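Local structure of transcriptional regulator, ROK family (Vibrio cholerae O1 biovar eltor, 1Z05) at residues A[43-48]-A[103-108]; A[73-78]-A[83-88]; A[302-307]-A[331-336]. The protein probably binds DNA as a ROK-family transcriptional regulator related to Mlc of Escherichia coli, and carries a bound zinc ion. One frame throughout, in Å; residues are numbered along the deposited sequence. Where two conformers were deposited one is given.

Contact 1 of 3, residues A[43-48]-A[103-108]; sequences RVYKLI and TNNLGW
Tyr-45 and Ile-48, one helical turn apart on helix 35-51 of the winged helix-turn-helix domain, both press on Thr-103, where the second wing strand (99-103) runs out into the loop leading to the ROK body. The packed part is small and centred on the threonine methyl. CG2 of Thr-103 sits 4.1 Å from the centroid of the Tyr-45 ring, an off-centre CH-pi contact 30° off the ring normal, with CE1 and CZ the nearest ring atoms. Ile-48 adds its CG2, which comes within 3.6 Å of the backbone N of Thr-103, and the two side chains run past one another in opposite directions. Thr-103 OG1 is hydrogen-bonded to OD1 of Asp-49, the residue that follows Ile-48.

The looser side is wet. With CG of Tyr-45 anti to the backbone N (chi1 -179°), the ring carries its hydroxyl out toward Asn-105, yet OH and Asn-105 OD1 stay 3.6 Å apart and meet through two waters. One accepts from Tyr-45 OH at 2.8 Å and donates to OD1; the other donates to both oxygens. Tyr-45 OH, the two waters and Asn-105 OD1 thus form a closed four-membered ring of hydrogen bonds at the start of the type II turn from Asn-105 to Trp-108. A third water joins the backbones, donating to Ile-48 O at 2.6 Å and accepting from Thr-103 N at 3.0 Å.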
loop_
_atom_site.group_PDB
_atom_site.type_symbol
_atom_site.label_atom_id
_atom_site.label_comp_id
_atom_site.label_asym_id
_atom_site.label_seq_id
_atom_site.Cartn_x
_atom_site.Cartn_y
_atom_site.Cartn_z
ATOM N N ARG A 43 -6.808 -9.695 -18.106
ATOM C CA ARG A 43 -6.169 -8.660 -18.926
ATOM C C ARG A 43 -6.850 -8.505 -20.292
ATOM O O ARG A 43 -7.125 -7.388 -20.734
ATOM C CB ARG A 43 -4.682 -8.960 -19.106
ATOM C CG ARG A 43 -3.870 -8.752 -17.832
ATOM C CD ARG A 43 -2.371 -9.000 -18.043
ATOM N NE ARG A 43 -1.750 -7.937 -18.838
ATOM C CZ ARG A 43 -1.118 -8.119 -19.997
ATOM N NH1 ARG A 43 -0.984 -9.336 -20.515
ATOM N NH2 ARG A 43 -0.597 -7.075 -20.630
ATOM N N VAL A 44 -7.118 -9.632 -20.947
ATOM C CA VAL A 44 -7.785 -9.634 -22.254
ATOM C C VAL A 44 -9.227 -9.126 -22.149
ATOM O O VAL A 44 -9.663 -8.307 -22.956
ATOM C CB VAL A 44 -7.732 -11.029 -22.917
ATOM C CG1 VAL A 44 -8.690 -11.115 -24.121
ATOM C CG2 VAL A 44 -6.311 -11.339 -23.358
ATOM N N TYR A 45 -9.951 -9.606 -21.145
ATOM C CA TYR A 45 -11.338 -9.183 -20.929
ATOM C C TYR A 45 -11.461 -7.677 -20.653
ATOM O O TYR A 45 -12.389 -7.011 -21.154
ATOM C CB TYR A 45 -11.941 -9.991 -19.782
ATOM C CG TYR A 45 -13.368 -9.639 -19.494
ATOM C CD1 TYR A 45 -14.412 -10.274 -20.179
ATOM C CD2 TYR A 45 -13.688 -8.664 -18.542
ATOM C CE1 TYR A 45 -15.748 -9.949 -19.914
ATOM C CE2 TYR A 45 -15.024 -8.329 -18.281
ATOM C CZ TYR A 45 -16.041 -8.974 -18.971
ATOM O OH TYR A 45 -17.357 -8.669 -18.704
ATOM N N LYS A 46 -10.538 -7.145 -19.852
ATOM C CA LYS A 46 -10.494 -5.697 -19.576
ATOM C C LYS A 46 -10.257 -4.876 -20.849
ATOM O O LYS A 46 -10.897 -3.837 -21.052
ATOM C CB LYS A 46 -9.446 -5.366 -18.506
ATOM C CG LYS A 46 -9.445 -3.898 -18.079
ATOM C CD LYS A 46 -8.322 -3.596 -17.099
ATOM C CE LYS A 46 -8.303 -2.131 -16.703
ATOM N NZ LYS A 46 -7.299 -1.924 -15.619
ATOM N N LEU A 47 -9.346 -5.339 -21.705
ATOM C CA LEU A 47 -9.128 -4.685 -23.000
ATOM C C LEU A 47 -10.398 -4.663 -23.860
ATOM O O LEU A 47 -10.765 -3.624 -24.416
ATOM C CB LEU A 47 -7.976 -5.351 -23.761
ATOM C CG LEU A 47 -6.560 -4.956 -23.331
ATOM C CD1 LEU A 47 -5.524 -5.839 -24.025
ATOM C CD2 LEU A 47 -6.277 -3.477 -23.598
ATOM N N ILE A 48 -11.070 -5.809 -23.949
ATOM C CA ILE A 48 -12.322 -5.928 -24.702
ATOM C C ILE A 48 -13.428 -5.032 -24.118
ATOM O O ILE A 48 -14.155 -4.352 -24.859
ATOM C CB ILE A 48 -12.794 -7.403 -24.763
ATOM C CG1 ILE A 48 -11.768 -8.250 -25.510
ATOM C CG2 ILE A 48 -14.137 -7.517 -25.466
ATOM C CD1 ILE A 48 -11.944 -9.737 -25.334
ATOM N N THR A 103 -17.699 -7.158 -24.975
ATOM C CA THR A 103 -18.262 -7.854 -23.829
ATOM C C THR A 103 -19.753 -8.090 -24.082
ATOM O O THR A 103 -20.444 -7.250 -24.680
ATOM C CB THR A 103 -18.059 -7.080 -22.513
ATOM O OG1 THR A 103 -18.511 -5.739 -22.680
ATOM C CG2 THR A 103 -16.595 -7.060 -22.147
ATOM N N ASN A 104 -20.223 -9.250 -23.639
ATOM C CA ASN A 104 -21.597 -9.670 -23.806
ATOM C C ASN A 104 -22.300 -9.633 -22.448
ATOM O O ASN A 104 -22.610 -10.677 -21.876
ATOM C CB ASN A 104 -21.626 -11.081 -24.409
ATOM C CG ASN A 104 -23.022 -11.534 -24.797
ATOM O OD1 ASN A 104 -23.932 -10.722 -24.999
ATOM N ND2 ASN A 104 -23.195 -12.842 -24.919
ATOM N N ASN A 105 -22.530 -8.424 -21.937
ATOM C CA ASN A 105 -23.078 -8.217 -20.588
ATOM C C ASN A 105 -24.546 -8.570 -20.418
ATOM O O ASN A 105 -24.975 -8.914 -19.317
ATOM C CB ASN A 105 -22.865 -6.765 -20.126
ATOM C CG ASN A 105 -21.441 -6.499 -19.633
ATOM O OD1 ASN A 105 -20.641 -7.415 -19.475
ATOM N ND2 ASN A 105 -21.134 -5.235 -19.383
ATOM N N LEU A 106 -25.316 -8.458 -21.499
ATOM C CA LEU A 106 -26.761 -8.620 -21.432
ATOM C C LEU A 106 -27.130 -10.062 -21.095
ATOM O O LEU A 106 -26.736 -10.994 -21.801
ATOM C CB LEU A 106 -27.425 -8.163 -22.743
ATOM C CG LEU A 106 -28.907 -7.791 -22.686
ATOM C CD1 LEU A 106 -29.163 -6.591 -21.764
ATOM C CD2 LEU A 106 -29.457 -7.509 -24.085
ATOM N N GLY A 107 -27.860 -10.222 -19.996
ATOM C CA GLY A 107 -28.221 -11.533 -19.476
ATOM C C GLY A 107 -27.455 -11.898 -18.222
ATOM O O GLY A 107 -27.914 -12.725 -17.425
ATOM N N TRP A 108 -26.284 -11.289 -18.045
ATOM C CA TRP A 108 -25.450 -11.548 -16.876
ATOM C C TRP A 108 -25.740 -10.536 -15.785
ATOM O O TRP A 108 -25.883 -9.338 -16.052
ATOM C CB TRP A 108 -23.969 -11.435 -17.221
ATOM C CG TRP A 108 -23.476 -12.413 -18.225
ATOM C CD1 TRP A 108 -23.082 -12.142 -19.501
ATOM C CD2 TRP A 108 -23.260 -13.812 -18.025
ATOM N NE1 TRP A 108 -22.648 -13.286 -20.115
ATOM C CE2 TRP A 108 -22.744 -14.329 -19.232
ATOM C CE3 TRP A 108 -23.447 -14.680 -16.941
ATOM C CZ2 TRP A 108 -22.431 -15.681 -19.398
ATOM C CZ3 TRP A 108 -23.136 -16.033 -17.105
ATOM C CH2 TRP A 108 -22.636 -16.518 -18.328
HETATM O O HOH W 1 -19.252 -10.219 -20.015
HETATM O O HOH W 2 -18.406 -6.350 -18.009
HETATM O O HOH W 3 -16.702 -4.297 -25.234
#

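Contact 2 of 3, residues A[73-78]-A[83-88]; sequences ITRELI and IHETTV. With SO4 (sulfate ion), chain G.
In the winged helix-turn-helix domain, the helix that comes third, 67-79, packs against the first wing strand, 83-86, and Ile-83 is the residue that plugs the join. By analogy with other winged-helix proteins this would be the recognition helix. Helix and strand segments lie 7.8 Å apart at closest approach, their directions at 101°, after a connection of only three residues, 80-82. CG1 of Ile-83 lies between its backbone N and carbonyl carbon (chi1 67°); with chi2 extended, this carries CD1 to the helix, where it reaches CB of Leu-77 at 3.6 Å and also meets the backbone O and the CB and CG2 of Thr-74. Ile-78 crosses Ile-83 at about a right angle, CG1 to CG1 at 3.7 Å, and its CD1 then lies 3.7 Å from Glu-85 OE2.

Beyond this apolar patch the contact turns polar. Arg-75, bent at chi2 and chi3, folds back so that Ile-78 CB lies over one face of its guanidinium, toward the rim. Its NE donates to sulfate O4 at 2.7 Å, at the edge of the group; the sulfate probably came from the crystallisation liquor. Arg-75 NH2 and Glu-85 OE2 are too far apart for a salt bridge, and a water fills in, accepting from NH2 and donating to OE2 at 2.6 Å. The direct ion pair of Glu-85 is with Arg-56. Another water donates to both Ile-78 O and Ile-83 O.

Ile-83 also touches Tyr-45 and Ile-48 of helix 35-51, while Leu-101 of the partner strand 99-103 covers Thr-74, Ile-78, Ile-83 and Glu-85, and Leu-77 rests on Leu-423 of the C-terminal helix 421-428.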
loop_
_atom_site.group_PDB
_atom_site.type_symbol
_atom_site.label_atom_id
_atom_site.label_comp_id
_atom_site.label_asym_id
_atom_site.label_seq_id
_atom_site.Cartn_x
_atom_site.Cartn_y
_atom_site.Cartn_z
ATOM N N ILE A 73 -7.562 -17.914 -24.978
ATOM C CA ILE A 73 -8.312 -17.082 -24.036
ATOM C C ILE A 73 -9.679 -16.660 -24.592
ATOM O O ILE A 73 -10.704 -16.828 -23.918
ATOM C CB ILE A 73 -7.512 -15.828 -23.580
ATOM C CG1 ILE A 73 -6.298 -16.250 -22.731
ATOM C CG2 ILE A 73 -8.415 -14.876 -22.795
ATOM C CD1 ILE A 73 -5.158 -15.232 -22.701
ATOM N N THR A 74 -9.698 -16.110 -25.805
ATOM C CA THR A 74 -10.960 -15.663 -26.395
ATOM C C THR A 74 -11.924 -16.818 -26.633
ATOM O O THR A 74 -13.129 -16.651 -26.478
ATOM C CB THR A 74 -10.771 -14.882 -27.720
ATOM O OG1 THR A 74 -9.964 -15.642 -28.626
ATOM C CG2 THR A 74 -10.134 -13.519 -27.467
ATOM N N ARG A 75 -11.401 -17.984 -27.018
ATOM C CA ARG A 75 -12.261 -19.139 -27.258
ATOM C C ARG A 75 -13.008 -19.563 -25.986
ATOM O O ARG A 75 -14.211 -19.827 -26.035
ATOM C CB ARG A 75 -11.470 -20.303 -27.882
ATOM C CG ARG A 75 -12.274 -21.578 -28.238
ATOM C CD ARG A 75 -13.602 -21.312 -28.978
ATOM N NE ARG A 75 -13.517 -20.272 -30.003
ATOM C CZ ARG A 75 -14.568 -19.725 -30.610
ATOM N NH1 ARG A 75 -15.800 -20.118 -30.308
ATOM N NH2 ARG A 75 -14.390 -18.784 -31.525
ATOM N N GLU A 76 -12.293 -19.639 -24.860
ATOM C CA GLU A 76 -12.933 -19.929 -23.575
ATOM C C GLU A 76 -13.965 -18.848 -23.214
ATOM O O GLU A 76 -15.059 -19.166 -22.747
ATOM C CB GLU A 76 -11.911 -20.110 -22.441
ATOM C CG GLU A 76 -10.940 -21.266 -22.651
ATOM C CD GLU A 76 -10.450 -21.916 -21.355
ATOM O OE1 GLU A 76 -10.881 -21.499 -20.253
ATOM O OE2 GLU A 76 -9.629 -22.858 -21.447
ATOM N N LEU A 77 -13.628 -17.580 -23.446
ATOM C CA LEU A 77 -14.557 -16.489 -23.123
ATOM C C LEU A 77 -15.783 -16.466 -24.042
ATOM O O LEU A 77 -16.895 -16.196 -23.585
ATOM C CB LEU A 77 -13.847 -15.129 -23.104
ATOM C CG LEU A 77 -12.729 -14.865 -22.083
ATOM C CD1 LEU A 77 -12.170 -13.464 -22.282
ATOM C CD2 LEU A 77 -13.183 -15.065 -20.639
ATOM N N ILE A 78 -15.586 -16.761 -25.326
ATOM C CA ILE A 78 -16.708 -16.878 -26.264
ATOM C C ILE A 78 -17.658 -18.025 -25.888
ATOM O O ILE A 78 -18.877 -17.831 -25.807
ATOM C CB ILE A 78 -16.230 -17.013 -27.736
ATOM C CG1 ILE A 78 -15.753 -15.650 -28.251
ATOM C CG2 ILE A 78 -17.367 -17.557 -28.635
ATOM C CD1 ILE A 78 -14.739 -15.722 -29.348
ATOM N N ILE A 83 -18.003 -12.869 -23.916
ATOM C CA ILE A 83 -17.683 -11.948 -25.003
ATOM C C ILE A 83 -18.319 -12.459 -26.274
ATOM O O ILE A 83 -18.725 -13.626 -26.345
ATOM C CB ILE A 83 -16.148 -11.717 -25.202
ATOM C CG1 ILE A 83 -15.433 -12.991 -25.706
ATOM C CG2 ILE A 83 -15.528 -11.130 -23.919
ATOM C CD1 ILE A 83 -13.924 -12.821 -25.925
ATOM N N HIS A 84 -18.419 -11.588 -27.271
ATOM C CA HIS A 84 -18.981 -11.984 -28.549
ATOM C C HIS A 84 -18.375 -11.182 -29.685
ATOM O O HIS A 84 -17.832 -10.098 -29.473
ATOM C CB HIS A 84 -20.507 -11.860 -28.541
ATOM C CG HIS A 84 -21.004 -10.448 -28.562
ATOM N ND1 HIS A 84 -21.482 -9.848 -29.706
ATOM C CD2 HIS A 84 -21.106 -9.522 -27.580
ATOM C CE1 HIS A 84 -21.857 -8.613 -29.430
ATOM N NE2 HIS A 84 -21.647 -8.392 -28.145
ATOM N N GLU A 85 -18.480 -11.741 -30.884
ATOM C CA GLU A 85 -18.035 -11.099 -32.120
ATOM C C GLU A 85 -19.007 -11.489 -33.240
ATOM O O GLU A 85 -19.801 -12.419 -33.080
ATOM C CB GLU A 85 -16.626 -11.574 -32.489
ATOM C CG GLU A 85 -16.525 -13.091 -32.675
ATOM C CD GLU A 85 -15.150 -13.568 -33.134
ATOM O OE1 GLU A 85 -14.369 -12.751 -33.671
ATOM O OE2 GLU A 85 -14.861 -14.773 -32.954
ATOM N N THR A 86 -18.963 -10.767 -34.357
ATOM C CA THR A 86 -19.542 -11.274 -35.601
ATOM C C THR A 86 -18.347 -11.750 -36.434
ATOM O O THR A 86 -17.523 -10.936 -36.877
ATOM C CB THR A 86 -20.364 -10.215 -36.380
ATOM O OG1 THR A 86 -21.401 -9.689 -35.547
ATOM C CG2 THR A 86 -21.012 -10.831 -37.645
ATOM N N THR A 87 -18.243 -13.070 -36.595
ATOM C CA THR A 87 -17.156 -13.685 -37.350
ATOM C C THR A 87 -17.326 -13.415 -38.844
ATOM O O THR A 87 -18.408 -13.019 -39.300
ATOM C CB THR A 87 -17.079 -15.214 -37.127
ATOM O OG1 THR A 87 -18.201 -15.852 -37.745
ATOM C CG2 THR A 87 -17.044 -15.562 -35.634
ATOM N N VAL A 88 -16.255 -13.644 -39.598
ATOM C CA VAL A 88 -16.284 -13.517 -41.059
ATOM C C VAL A 88 -17.372 -14.415 -41.670
ATOM O O VAL A 88 -18.135 -13.979 -42.536
ATOM C CB VAL A 88 -14.874 -13.817 -41.665
ATOM C CG1 VAL A 88 -14.914 -13.917 -43.181
ATOM C CG2 VAL A 88 -13.873 -12.754 -41.219
HETATM S S SO4 G . -10.934 -20.355 -32.673
HETATM O O1 SO4 G . -12.037 -21.041 -33.344
HETATM O O2 SO4 G . -9.674 -20.973 -33.072
HETATM O O3 SO4 G . -10.948 -18.937 -33.034
HETATM O O4 SO4 G . -11.070 -20.480 -31.225
HETATM O O HOH W 4 -16.313 -16.894 -32.485
HETATM O O HOH W 5 -20.160 -15.636 -27.494
#

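Contact 3 of 3, residues A[302-307]-A[331-336]; sequences ARIQAG and DPLAVD
Arg-303, near the end of helix 293-305, reaches across to the start of helix 332-356, lying over Leu-333 and gripping Asp-336. The site is peripheral packing between two helices of the ROK region, away from the zinc. Along the arginine, CB lies 4.0 Å from CD1 of Leu-333, and CD approaches the same methyl more closely. The chain is extended at chi2 and bends at chi3 (69°), which lays the guanidinium over that methyl: NE is 3.3 Å from Leu-333 CD1, and the methyl sits over one face, offset toward the rim. CZ touches that methyl too and faces Asp-336 OD2. At the tip, NH1 and NH2 both point at this one oxygen. The NH1 bond, 2.9 Å long and moderately bent, uses the anti lone pair; the NH2 bond is 3.0 Å and meets the oxygen on the anti side but 34° out of the carboxylate plane. OD2 lies in the guanidinium plane, while the two flat groups stand nearly perpendicular, at 86°. NH2 also pairs with Glu-308.

The other methyl of Leu-333, CD2, packs on CG1 of Ile-304 at 3.7 Å, so the leucine is wedged between both residues. At the N-terminus of that helix, Asp-331 is the N-cap, its OD2 accepting from Ala-334 N at 3.1 Å; the opposing helix ends in a Schellman motif at Gly-307.

With Asp-336 and Glu-308 both paired to Arg-303, its positive charge is probably well compensated. The paired bonds hold OD2 in plane at the NH1/NH2 end, while the leucine methyl against one face and Glu-308 on NH2 restrain the guanidinium's turn.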
loop_
_atom_site.group_PDB
_atom_site.type_symbol
_atom_site.label_atom_id
_atom_site.label_comp_id
_atom_site.label_asym_id
_atom_site.label_seq_id
_atom_site.Cartn_x
_atom_site.Cartn_y
_atom_site.Cartn_z
ATOM N N ALA A 302 -23.871 22.256 22.426
ATOM C CA ALA A 302 -23.163 22.933 23.525
ATOM C C ALA A 302 -23.097 24.457 23.346
ATOM O O ALA A 302 -23.277 25.210 24.297
ATOM C CB ALA A 302 -21.752 22.352 23.701
ATOM N N ARG A 303 -22.849 24.911 22.123
ATOM C CA ARG A 303 -22.685 26.352 21.875
ATOM C C ARG A 303 -24.015 27.099 21.990
ATOM O O ARG A 303 -24.055 28.235 22.468
ATOM C CB ARG A 303 -21.997 26.587 20.526
ATOM C CG ARG A 303 -20.558 26.050 20.484
ATOM C CD ARG A 303 -19.892 26.174 19.107
ATOM N NE ARG A 303 -19.652 27.579 18.794
ATOM C CZ ARG A 303 -18.905 28.029 17.792
ATOM N NH1 ARG A 303 -18.285 27.182 16.976
ATOM N NH2 ARG A 303 -18.777 29.344 17.615
ATOM N N ILE A 304 -25.101 26.446 21.579
ATOM C CA ILE A 304 -26.457 26.996 21.755
ATOM C C ILE A 304 -26.860 27.074 23.238
ATOM O O ILE A 304 -27.467 28.068 23.670
ATOM C CB ILE A 304 -27.505 26.231 20.893
ATOM C CG1 ILE A 304 -27.331 26.605 19.417
ATOM C CG2 ILE A 304 -28.933 26.534 21.344
ATOM C CD1 ILE A 304 -27.911 25.604 18.439
ATOM N N GLN A 305 -26.522 26.030 24.000
ATOM C CA GLN A 305 -26.783 25.983 25.445
ATOM C C GLN A 305 -26.014 27.087 26.172
ATOM O O GLN A 305 -26.507 27.654 27.153
ATOM C CB GLN A 305 -26.445 24.592 26.007
ATOM C CG GLN A 305 -26.504 24.440 27.542
ATOM C CD GLN A 305 -27.911 24.556 28.133
ATOM O OE1 GLN A 305 -28.891 24.065 27.565
ATOM N NE2 GLN A 305 -28.007 25.199 29.292
ATOM N N ALA A 306 -24.826 27.411 25.662
ATOM C CA ALA A 306 -23.992 28.472 26.232
ATOM C C ALA A 306 -24.472 29.870 25.822
ATOM O O ALA A 306 -23.959 30.878 26.309
ATOM C CB ALA A 306 -22.536 28.264 25.851
ATOM N N GLY A 307 -25.459 29.921 24.930
ATOM C CA GLY A 307 -26.138 31.168 24.601
ATOM C C GLY A 307 -25.697 31.819 23.300
ATOM O O GLY A 307 -25.995 32.981 23.068
ATOM N N ASP A 331 -26.001 30.769 8.304
ATOM C CA ASP A 331 -26.054 30.877 9.769
ATOM C C ASP A 331 -24.633 30.916 10.327
ATOM O O ASP A 331 -23.887 29.955 10.161
ATOM C CB ASP A 331 -26.844 29.720 10.401
ATOM C CG ASP A 331 -26.921 29.833 11.912
ATOM O OD1 ASP A 331 -27.510 30.817 12.414
ATOM O OD2 ASP A 331 -26.375 28.944 12.603
ATOM N N PRO A 332 -24.247 32.037 10.966
ATOM C CA PRO A 332 -22.875 32.215 11.459
ATOM C C PRO A 332 -22.366 31.067 12.334
ATOM O O PRO A 332 -21.235 30.613 12.148
ATOM C CB PRO A 332 -22.963 33.511 12.268
ATOM C CG PRO A 332 -24.059 34.278 11.597
ATOM C CD PRO A 332 -25.074 33.239 11.219
ATOM N N LEU A 333 -23.188 30.602 13.269
ATOM C CA LEU A 333 -22.799 29.476 14.131
ATOM C C LEU A 333 -22.528 28.180 13.349
ATOM O O LEU A 333 -21.490 27.553 13.530
ATOM C CB LEU A 333 -23.818 29.246 15.256
ATOM C CG LEU A 333 -23.529 28.061 16.203
ATOM C CD1 LEU A 333 -22.203 28.255 16.894
ATOM C CD2 LEU A 333 -24.636 27.895 17.238
ATOM N N ALA A 334 -23.457 27.797 12.477
ATOM C CA ALA A 334 -23.312 26.594 11.659
ATOM C C ALA A 334 -22.119 26.704 10.711
ATOM O O ALA A 334 -21.367 25.749 10.539
ATOM C CB ALA A 334 -24.596 26.325 10.886
ATOM N N VAL A 335 -21.946 27.873 10.095
ATOM C CA VAL A 335 -20.760 28.148 9.285
ATOM C C VAL A 335 -19.492 27.916 10.110
ATOM O O VAL A 335 -18.587 27.195 9.684
ATOM C CB VAL A 335 -20.782 29.591 8.698
ATOM C CG1 VAL A 335 -19.414 29.976 8.105
ATOM C CG2 VAL A 335 -21.889 29.738 7.648
ATOM N N ASP A 336 -19.434 28.504 11.299
ATOM C CA ASP A 336 -18.258 28.354 12.166
ATOM C C ASP A 336 -17.974 26.898 12.577
ATOM O O ASP A 336 -16.813 26.466 12.632
ATOM C CB ASP A 336 -18.403 29.231 13.410
ATOM C CG ASP A 336 -17.071 29.473 14.101
ATOM O OD1 ASP A 336 -16.160 30.074 13.466
ATOM O OD2 ASP A 336 -16.941 29.067 15.283
#

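Overall arrangement
Contacts 1 and 2 belong to one region, the winged-helix end of the chain: their centres lie about 10 Å apart, both segments of contact 2 fall in sequence between the two of contact 1, and Val-44 packs on Ile-73. Together they tie helices 35-51 and 67-79 to the two wing strands. Each is partly buried, with an apolar patch and a watered edge, and where polar groups face one another across them, water does the joining. Contact 3 stands on the opposite side of the chain's centre, about 54 Å from contact 1 and 64 Å from contact 2, centre to centre. There, nearer the surface, a direct salt bridge replaces the waters, and just Leu-333 among the touching residues is buried.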